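Side-chain contacts in tyrosinase (Aspergillus oryzae, PDB 6JU8), which probably catalyses the copper-dependent oxidation of L-tyrosine and L-dopa by molecular oxygen to L-dopaquinone: residues L43-E48 and L123-Q128; L229-C234 and Y240-N245. The protein carries 1 engineered substitution. All coordinates share one frame; numbering follows the deposited sequence.

How the contacts relate
Two scales of apolar packing are illustrated here, and neither uses a hydrogen bond between its own segments. Contact 1 is long-range: residues 43-48 and 123-128, on two different helices, meet with 74 residues between them. Contact 2 is local, joining residues 229-234 and 240-245 across a connection of five residues. Their centres lie 34 Å apart and their nearest atoms about 21 Å, so they do not touch. Contact 1 sits away from the dicopper site. Contact 2 lies closer to it: the side chain of Phe-231 is about 10 Å from that of His-336, a copper ligand, and about 14 Å from a bound copper ion.

Contact 1: residues L43-E48 and L123-Q128; sequences LTLFVE and LDFIKQ
Phe-125 presses its ring into helix 41-55, where Glu-48 and Leu-45, one turn apart, receive it. The two helical segments run at 108° to one another with their axes 10.0 Å apart, a spacing wide enough for a phenyl group to reach across. That reach follows from its first torsion: with CG anti to the backbone N (chi1 176°), the ring extends from helix 103-129 toward the other helix. Glu-48 lays CB over one face of it and CG beside CE1. Glu-48 CB stands 3.9 Å from the centroid of the Phe-125 ring and 25° off the ring normal, displaced toward the rim, in a CH-pi contact. Glu-48 CG lies 3.6 Å from Phe-125 CE1, and the bend of the chain at chi2 then turns the carboxylate nearly parallel to the aromatic plane. Glu-48 OE2 meanwhile forms a salt bridge with Lys-193.

Leu-45 supplies the second part of the interface through a single methyl. Its CD2 meets Phe-125 CD2 at 3.8 Å, approaching the ring obliquely, and also rests 3.7 Å from Ile-126 CG1. Leu-45 CD2 is only slightly farther, 3.9 Å, from Ile-126 CD1. Touching Phe-125 and Ile-126 alike, this one branch nestles between adjacent side chains of helix 103-129. Trp-138 of helix 135-144 packs against both Leu-45 and Phe-125, and makes the crossing a junction of three helices.

Chemically, the pairing rests on dispersion and shape, with one amphipathic residue doing two jobs. The aliphatic part of Glu-48 serves the apolar interface, while its carboxylate has a cationic partner in Lys-193, which probably lowers the cost of placing an acid beside an aromatic ring.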
ATOM      1  N   LEU A  43      -4.845  21.907  -8.912  1.00 11.06           N
ATOM      2  CA  LEU A  43      -4.484  20.498  -8.749  1.00 10.98           C
ATOM      3  C   LEU A  43      -3.798  19.950  -9.993  1.00 11.67           C
ATOM      4  O   LEU A  43      -2.784  19.223  -9.929  1.00 12.92           O
ATOM      5  CB  LEU A  43      -5.725  19.661  -8.434  1.00 13.05           C
ATOM      6  CG  LEU A  43      -5.524  18.145  -8.339  1.00 12.74           C
ATOM      7  CD1 LEU A  43      -4.578  17.792  -7.195  1.00 15.80           C
ATOM      8  CD2 LEU A  43      -6.864  17.445  -8.123  1.00 16.00           C
ATOM      9  N   THR A  44      -4.337  20.303 -11.164  1.00 11.49           N
ATOM     10  CA  THR A  44      -3.689  19.876 -12.405  1.00 11.62           C
ATOM     11  C   THR A  44      -2.288  20.454 -12.543  1.00 12.15           C
ATOM     12  O   THR A  44      -1.330  19.753 -12.882  1.00 13.07           O
ATOM     13  CB  THR A  44      -4.563  20.307 -13.593  1.00 12.31           C
ATOM     14  OG1 THR A  44      -5.835  19.647 -13.525  1.00 13.88           O
ATOM     15  CG2 THR A  44      -3.943  19.908 -14.941  1.00 14.27           C
ATOM     16  N   LEU A  45      -2.128  21.747 -12.257  1.00 12.79           N
ATOM     17  CA  LEU A  45      -0.815  22.384 -12.345  1.00 13.12           C
ATOM     18  C   LEU A  45       0.190  21.701 -11.426  1.00 11.46           C
ATOM     19  O   LEU A  45       1.348  21.451 -11.772  1.00 13.15           O
ATOM     20  CB  LEU A  45      -0.970  23.862 -11.966  1.00 12.59           C
ATOM     21  CG  LEU A  45      -1.590  24.782 -13.023  1.00 13.35           C
ATOM     22  CD1 LEU A  45      -1.799  26.176 -12.429  1.00 14.09           C
ATOM     23  CD2 LEU A  45      -0.748  24.787 -14.300  1.00 15.32           C
ATOM     24  N   PHE A  46      -0.250  21.403 -10.187  1.00 12.26           N
ATOM     25  CA  PHE A  46       0.675  20.847  -9.207  1.00 11.73           C
ATOM     26  C   PHE A  46       1.061  19.433  -9.636  1.00 11.34           C
ATOM     27  O   PHE A  46       2.240  19.071  -9.666  1.00 11.81           O
ATOM     28  CB  PHE A  46       0.063  20.896  -7.814  1.00 12.02           C
ATOM     29  CG  PHE A  46       0.920  20.548  -6.628  1.00 11.86           C
ATOM     30  CD1 PHE A  46       2.284  20.329  -6.701  1.00 13.87           C
ATOM     31  CD2 PHE A  46       0.305  20.411  -5.367  1.00 11.77           C
ATOM     32  CE1 PHE A  46       3.054  19.998  -5.580  1.00 12.57           C
ATOM     33  CE2 PHE A  46       1.069  20.117  -4.250  1.00 11.77           C
ATOM     34  CZ  PHE A  46       2.438  19.919  -4.340  1.00 12.45           C
ATOM     35  N   VAL A  47       0.070  18.625 -10.018  1.00 11.56           N
ATOM     36  CA  VAL A  47       0.370  17.256 -10.467  1.00 11.74           C
ATOM     37  C   VAL A  47       1.262  17.243 -11.700  1.00 12.16           C
ATOM     38  O   VAL A  47       2.251  16.503 -11.777  1.00 11.77           O
ATOM     39  CB  VAL A  47      -0.952  16.502 -10.764  1.00 12.05           C
ATOM     40  CG1 VAL A  47      -0.685  15.195 -11.476  1.00 13.65           C
ATOM     41  CG2 VAL A  47      -1.722  16.278  -9.470  1.00 13.15           C
ATOM     42  N   GLU A  48       0.937  18.074 -12.695  1.00 11.95           N
ATOM     43  CA  GLU A  48       1.682  18.031 -13.947  1.00 12.81           C
ATOM     44  C   GLU A  48       3.084  18.598 -13.747  1.00 13.01           C
ATOM     45  O   GLU A  48       4.041  18.033 -14.281  1.00 13.73           O
ATOM     46  CB  GLU A  48       0.950  18.783 -15.060  1.00 13.65           C
ATOM     47  CG  GLU A  48      -0.389  18.164 -15.444  1.00 15.20           C
ATOM     48  CD  GLU A  48      -0.329  16.934 -16.316  1.00 16.31           C
ATOM     49  OE1 GLU A  48       0.760  16.475 -16.693  1.00 25.30           O
ATOM     50  OE2 GLU A  48      -1.399  16.388 -16.653  1.00 17.92           O
ATOM     51  N   LEU A 123       4.517  27.327 -14.947  1.00 14.45           N
ATOM     52  CA  LEU A 123       4.510  28.276 -16.061  1.00 13.27           C
ATOM     53  C   LEU A 123       4.888  27.613 -17.371  1.00 14.73           C
ATOM     54  O   LEU A 123       4.305  27.954 -18.408  1.00 15.68           O
ATOM     55  CB  LEU A 123       5.480  29.414 -15.743  1.00 15.72           C
ATOM     56  CG  LEU A 123       5.111  30.320 -14.573  1.00 16.63           C
ATOM     57  CD1 LEU A 123       6.073  31.512 -14.532  1.00 19.59           C
ATOM     58  CD2 LEU A 123       3.660  30.767 -14.657  1.00 19.56           C
ATOM     59  N   ASP A 124       5.885  26.733 -17.383  1.00 14.83           N
ATOM     60  CA  ASP A 124       6.266  26.013 -18.605  1.00 16.16           C
ATOM     61  C   ASP A 124       5.126  25.114 -19.071  1.00 15.15           C
ATOM     62  O   ASP A 124       4.847  25.016 -20.273  1.00 16.57           O
ATOM     63  CB  ASP A 124       7.522  25.161 -18.369  1.00 17.87           C
ATOM     64  CG  ASP A 124       8.775  25.962 -18.113  1.00 24.89           C
ATOM     65  OD1 ASP A 124       9.027  26.920 -18.853  1.00 30.36           O
ATOM     66  OD2 ASP A 124       9.541  25.661 -17.170  1.00 45.13           O
ATOM     67  N   PHE A 125       4.455  24.429 -18.142  1.00 14.15           N
ATOM     68  CA  PHE A 125       3.299  23.599 -18.500  1.00 14.46           C
ATOM     69  C   PHE A 125       2.221  24.433 -19.183  1.00 13.21           C
ATOM     70  O   PHE A 125       1.670  24.013 -20.209  1.00 16.55           O
ATOM     71  CB  PHE A 125       2.723  22.923 -17.250  1.00 15.03           C
ATOM     72  CG  PHE A 125       1.461  22.134 -17.554  1.00 15.17           C
ATOM     73  CD1 PHE A 125       1.548  20.835 -18.024  1.00 16.24           C
ATOM     74  CD2 PHE A 125       0.210  22.707 -17.380  1.00 16.86           C
ATOM     75  CE1 PHE A 125       0.398  20.129 -18.343  1.00 16.79           C
ATOM     76  CE2 PHE A 125      -0.939  22.000 -17.692  1.00 17.57           C
ATOM     77  CZ  PHE A 125      -0.836  20.710 -18.177  1.00 18.06           C
ATOM     78  N   ILE A 126       1.906  25.599 -18.645  1.00 14.75           N
ATOM     79  CA  ILE A 126       0.864  26.462 -19.225  1.00 15.15           C
ATOM     80  C   ILE A 126       1.291  26.932 -20.604  1.00 14.49           C
ATOM     81  O   ILE A 126       0.483  26.883 -21.534  1.00 17.07           O
ATOM     82  CB  ILE A 126       0.596  27.689 -18.311  1.00 13.96           C
ATOM     83  CG1 ILE A 126      -0.028  27.265 -16.990  1.00 14.96           C
ATOM     84  CG2 ILE A 126      -0.229  28.738 -19.043  1.00 14.60           C
ATOM     85  CD1 ILE A 126       0.037  28.277 -15.872  1.00 17.18           C
ATOM     86  N   LYS A 127       2.559  27.346 -20.771  1.00 15.61           N
ATOM     87  CA  LYS A 127       2.995  27.841 -22.080  1.00 17.08           C
ATOM     88  C   LYS A 127       2.904  26.724 -23.117  1.00 17.62           C
ATOM     89  O   LYS A 127       2.608  26.999 -24.273  1.00 25.97           O
ATOM     90  CB  LYS A 127       4.413  28.405 -22.047  1.00 19.78           C
ATOM     91  N   GLN A 128       3.078  25.470 -22.712  1.00 17.18           N
ATOM     92  CA  GLN A 128       3.129  24.322 -23.597  1.00 18.99           C
ATOM     93  C   GLN A 128       1.793  23.629 -23.831  1.00 18.91           C
ATOM     94  O   GLN A 128       1.661  22.947 -24.852  1.00 23.35           O
ATOM     95  CB  GLN A 128       4.133  23.304 -23.034  1.00 21.82           C
ATOM     96  CG  GLN A 128       5.583  23.731 -23.167  1.00 23.79           C
ATOM     97  CD  GLN A 128       6.510  22.928 -22.275  1.00 36.93           C
ATOM     98  OE1 GLN A 128       6.188  21.875 -21.703  1.00 35.52           O
ATOM     99  NE2 GLN A 128       7.726  23.446 -22.115  1.00 48.04           N
TER

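Contact 2: residues L229-C234 and Y240-N245; sequences LPFDKC and YGLLEN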
ATOM      1  N   LEU A 229      19.491   0.017   7.287  1.00 10.23           N
ATOM      2  CA  LEU A 229      18.196   0.106   6.576  1.00 10.71           C
ATOM      3  C   LEU A 229      18.458   0.013   5.094  1.00  9.94           C
ATOM      4  O   LEU A 229      19.282   0.788   4.591  1.00 10.56           O
ATOM      5  CB  LEU A 229      17.556   1.462   6.915  0.71 10.86           C
ATOM      6  CG  LEU A 229      17.258   1.717   8.402  0.71 10.81           C
ATOM      7  CD1 LEU A 229      16.607   3.078   8.596  0.71 12.95           C
ATOM      8  CD2 LEU A 229      16.363   0.598   8.908  0.71 17.02           C
ATOM      9  N   PRO A 230      17.822  -0.932   4.404  1.00  9.55           N
ATOM     10  CA  PRO A 230      18.221  -1.250   3.020  1.00 10.11           C
ATOM     11  C   PRO A 230      17.685  -0.341   1.928  1.00 10.43           C
ATOM     12  O   PRO A 230      17.136  -0.795   0.916  1.00 11.98           O
ATOM     13  CB  PRO A 230      17.673  -2.670   2.831  1.00 11.32           C
ATOM     14  CG  PRO A 230      16.427  -2.703   3.690  1.00 12.07           C
ATOM     15  CD  PRO A 230      16.803  -1.879   4.906  1.00 11.34           C
ATOM     16  N   PHE A 231      17.888   0.968   2.081  1.00 10.36           N
ATOM     17  CA  PHE A 231      17.411   1.955   1.111  1.00  9.26           C
ATOM     18  C   PHE A 231      18.124   1.788  -0.224  1.00 11.13           C
ATOM     19  O   PHE A 231      17.555   2.229  -1.229  1.00 11.43           O
ATOM     20  CB  PHE A 231      17.571   3.362   1.669  1.00 10.12           C
ATOM     21  CG  PHE A 231      16.663   3.602   2.848  1.00  9.48           C
ATOM     22  CD1 PHE A 231      15.285   3.507   2.746  1.00 10.11           C
ATOM     23  CD2 PHE A 231      17.195   3.926   4.090  1.00 10.47           C
ATOM     24  CE1 PHE A 231      14.463   3.751   3.819  1.00 10.04           C
ATOM     25  CE2 PHE A 231      16.371   4.217   5.161  1.00 10.61           C
ATOM     26  CZ  PHE A 231      14.992   4.165   5.034  1.00 10.42           C
ATOM     27  N   ASP A 232      19.294   1.161  -0.275  1.00 11.32           N
ATOM     28  CA  ASP A 232      19.920   0.842  -1.546  1.00 10.91           C
ATOM     29  C   ASP A 232      19.115  -0.158  -2.374  1.00 10.90           C
ATOM     30  O   ASP A 232      19.278  -0.211  -3.598  1.00 12.12           O
ATOM     31  CB  ASP A 232      21.339   0.287  -1.295  1.00 12.86           C
ATOM     32  CG  ASP A 232      21.421  -0.878  -0.330  1.00 14.42           C
ATOM     33  OD1 ASP A 232      20.637  -0.961   0.635  1.00 13.29           O
ATOM     34  OD2 ASP A 232      22.290  -1.768  -0.537  1.00 20.94           O
ATOM     35  N   LYS A 233      18.237  -0.921  -1.731  1.00  9.62           N
ATOM     36  CA  LYS A 233      17.451  -1.973  -2.375  1.00 10.77           C
ATOM     37  C   LYS A 233      16.057  -1.507  -2.762  1.00 10.24           C
ATOM     38  O   LYS A 233      15.242  -2.288  -3.257  1.00 13.11           O
ATOM     39  CB  LYS A 233      17.337  -3.199  -1.467  1.00 12.26           C
ATOM     40  CG  LYS A 233      18.660  -3.790  -1.041  1.00 14.72           C
ATOM     41  CD  LYS A 233      19.515  -4.223  -2.213  1.00 17.53           C
ATOM     42  CE  LYS A 233      20.807  -4.893  -1.756  1.00 25.29           C
ATOM     43  NZ  LYS A 233      21.569  -5.352  -2.958  1.00 30.93           N
ATOM     44  N   CYS A 234      15.766  -0.215  -2.529  1.00 10.41           N
ATOM     45  CA  CYS A 234      14.492   0.355  -2.913  1.00 10.00           C
ATOM     46  C   CYS A 234      14.544   1.032  -4.269  1.00 10.07           C
ATOM     47  O   CYS A 234      15.458   1.828  -4.532  1.00 12.29           O
ATOM     48  CB  CYS A 234      14.065   1.437  -1.912  1.00 10.87           C
ATOM     49  SG  CYS A 234      13.953   0.839  -0.216  1.00 11.66           S
ATOM     50  N   TYR A 240       6.661   2.378   5.961  1.00  7.70           N
ATOM     51  CA  TYR A 240       6.580   1.148   6.739  1.00  7.67           C
ATOM     52  C   TYR A 240       6.901  -0.128   5.970  1.00  8.04           C
ATOM     53  O   TYR A 240       6.853  -1.206   6.578  1.00  8.90           O
ATOM     54  CB  TYR A 240       5.197   0.977   7.416  1.00  9.19           C
ATOM     55  CG  TYR A 240       4.993   1.905   8.588  1.00  8.50           C
ATOM     56  CD1 TYR A 240       4.610   3.231   8.386  1.00  8.67           C
ATOM     57  CD2 TYR A 240       5.172   1.464   9.916  1.00  8.18           C
ATOM     58  CE1 TYR A 240       4.403   4.108   9.437  1.00  8.33           C
ATOM     59  CE2 TYR A 240       4.988   2.350  10.964  1.00  8.79           C
ATOM     60  CZ  TYR A 240       4.604   3.663  10.726  1.00  8.83           C
ATOM     61  OH  TYR A 240       4.443   4.496  11.823  1.00 10.00           O
ATOM     62  N   GLY A 241       7.221  -0.085   4.676  1.00  8.56           N
ATOM     63  CA  GLY A 241       7.341  -1.339   3.933  1.00  8.97           C
ATOM     64  C   GLY A 241       8.634  -2.116   4.035  1.00  8.80           C
ATOM     65  O   GLY A 241       8.686  -3.211   3.438  1.00 10.15           O
ATOM     66  N   LEU A 242       9.637  -1.629   4.752  1.00  8.39           N
ATOM     67  CA  LEU A 242      10.890  -2.372   4.909  1.00  8.32           C
ATOM     68  C   LEU A 242      10.943  -3.074   6.254  1.00  7.93           C
ATOM     69  O   LEU A 242      10.977  -2.398   7.295  1.00  9.77           O
ATOM     70  CB  LEU A 242      12.115  -1.440   4.825  1.00  9.25           C
ATOM     71  CG  LEU A 242      12.123  -0.518   3.597  1.00  9.23           C
ATOM     72  CD1 LEU A 242      13.398   0.338   3.599  1.00 11.28           C
ATOM     73  CD2 LEU A 242      11.970  -1.294   2.300  1.00 12.26           C
ATOM     74  N   LEU A 243      10.935  -4.392   6.218  1.00  8.83           N
ATOM     75  CA  LEU A 243      10.940  -5.224   7.417  1.00  8.32           C
ATOM     76  C   LEU A 243      12.140  -6.175   7.338  1.00  9.19           C
ATOM     77  O   LEU A 243      12.408  -6.733   6.263  1.00  9.59           O
ATOM     78  CB  LEU A 243       9.646  -6.022   7.555  1.00  9.56           C
ATOM     79  CG  LEU A 243       8.380  -5.314   8.046  1.00 10.35           C
ATOM     80  CD1 LEU A 243       7.915  -4.210   7.122  1.00  9.41           C
ATOM     81  CD2 LEU A 243       7.267  -6.357   8.243  1.00 11.54           C
ATOM     82  N   GLU A 244      12.842  -6.347   8.451  1.00  9.28           N
ATOM     83  CA  GLU A 244      13.970  -7.264   8.482  1.00 10.29           C
ATOM     84  C   GLU A 244      13.529  -8.676   8.114  1.00 10.55           C
ATOM     85  O   GLU A 244      12.433  -9.089   8.503  1.00 12.69           O
ATOM     86  CB  GLU A 244      14.645  -7.195   9.860  1.00 10.23           C
ATOM     87  CG  GLU A 244      16.025  -7.827   9.864  1.00 12.00           C
ATOM     88  CD  GLU A 244      16.830  -7.676  11.132  1.00 12.86           C
ATOM     89  OE1 GLU A 244      18.078  -7.699  11.009  1.00 17.95           O
ATOM     90  OE2 GLU A 244      16.246  -7.650  12.222  1.00 14.18           O
ATOM     91  N   ASN A 245      14.348  -9.397   7.359  1.00 13.30           N
ATOM     92  CA  ASN A 245      14.127 -10.798   7.021  1.00 14.66           C
ATOM     93  C   ASN A 245      12.910 -10.996   6.117  1.00 15.84           C
ATOM     94  O   ASN A 245      12.241 -12.031   6.136  1.00 17.37           O
ATOM     95  CB  ASN A 245      14.027 -11.660   8.283  1.00 17.42           C
ATOM     96  CG  ASN A 245      15.389 -11.702   8.970  1.00 22.68           C
ATOM     97  OD1 ASN A 245      16.385 -11.982   8.297  1.00 29.32           O
ATOM     98  ND2 ASN A 245      15.398 -11.450  10.276  1.00 26.35           N
TER
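Pro-230, which packs against Leu-242, accepts a hydrogen bond of 2.9 Å at its carbonyl O from Lys-233 N. A longer bond, 3.3 Å from Cys-234 N to Phe-231 O, follows in the next position, and together they curl the chain through a short 3-10 segment. The curl brings Pro-230, Phe-231 and Cys-234 round a common neighbour, the side chain of Leu-242.

Both methyls of Leu-242 are used. Its CD1 approaches the Phe-231 ring obliquely, 3.6 Å from CE1 of that ring, and lies 4.3 Å from Pro-230 CD in a looser contact. The other branch, Leu-242 CD2, touches Cys-234 SG at 3.8 Å. The sulfur also lies 3.9 Å from Leu-242 CD1, so it faces both prongs of the leucine's fork. Cys-234 directs SG there by setting it anti to its own carbonyl carbon (chi1 -57°). Every residue that touches across the contact is buried, and the packing is wholly apolar. Trp-251 of helix 248-251 adds to it by touching both Pro-230 and Leu-242, while the ring of Phe-231 meets that of the nearby His-359.

Backbone geometry frames this cluster on both sides. Pro-230 is the centre of an inverse gamma turn that leads out of strand 225-229, and Gly-241 and Leu-242 together face Ala-357 in a classic beta bulge. Turn and bulge thus pack against each other through Leu-242, itself a bulge residue, within the common central domain of tyrosinase.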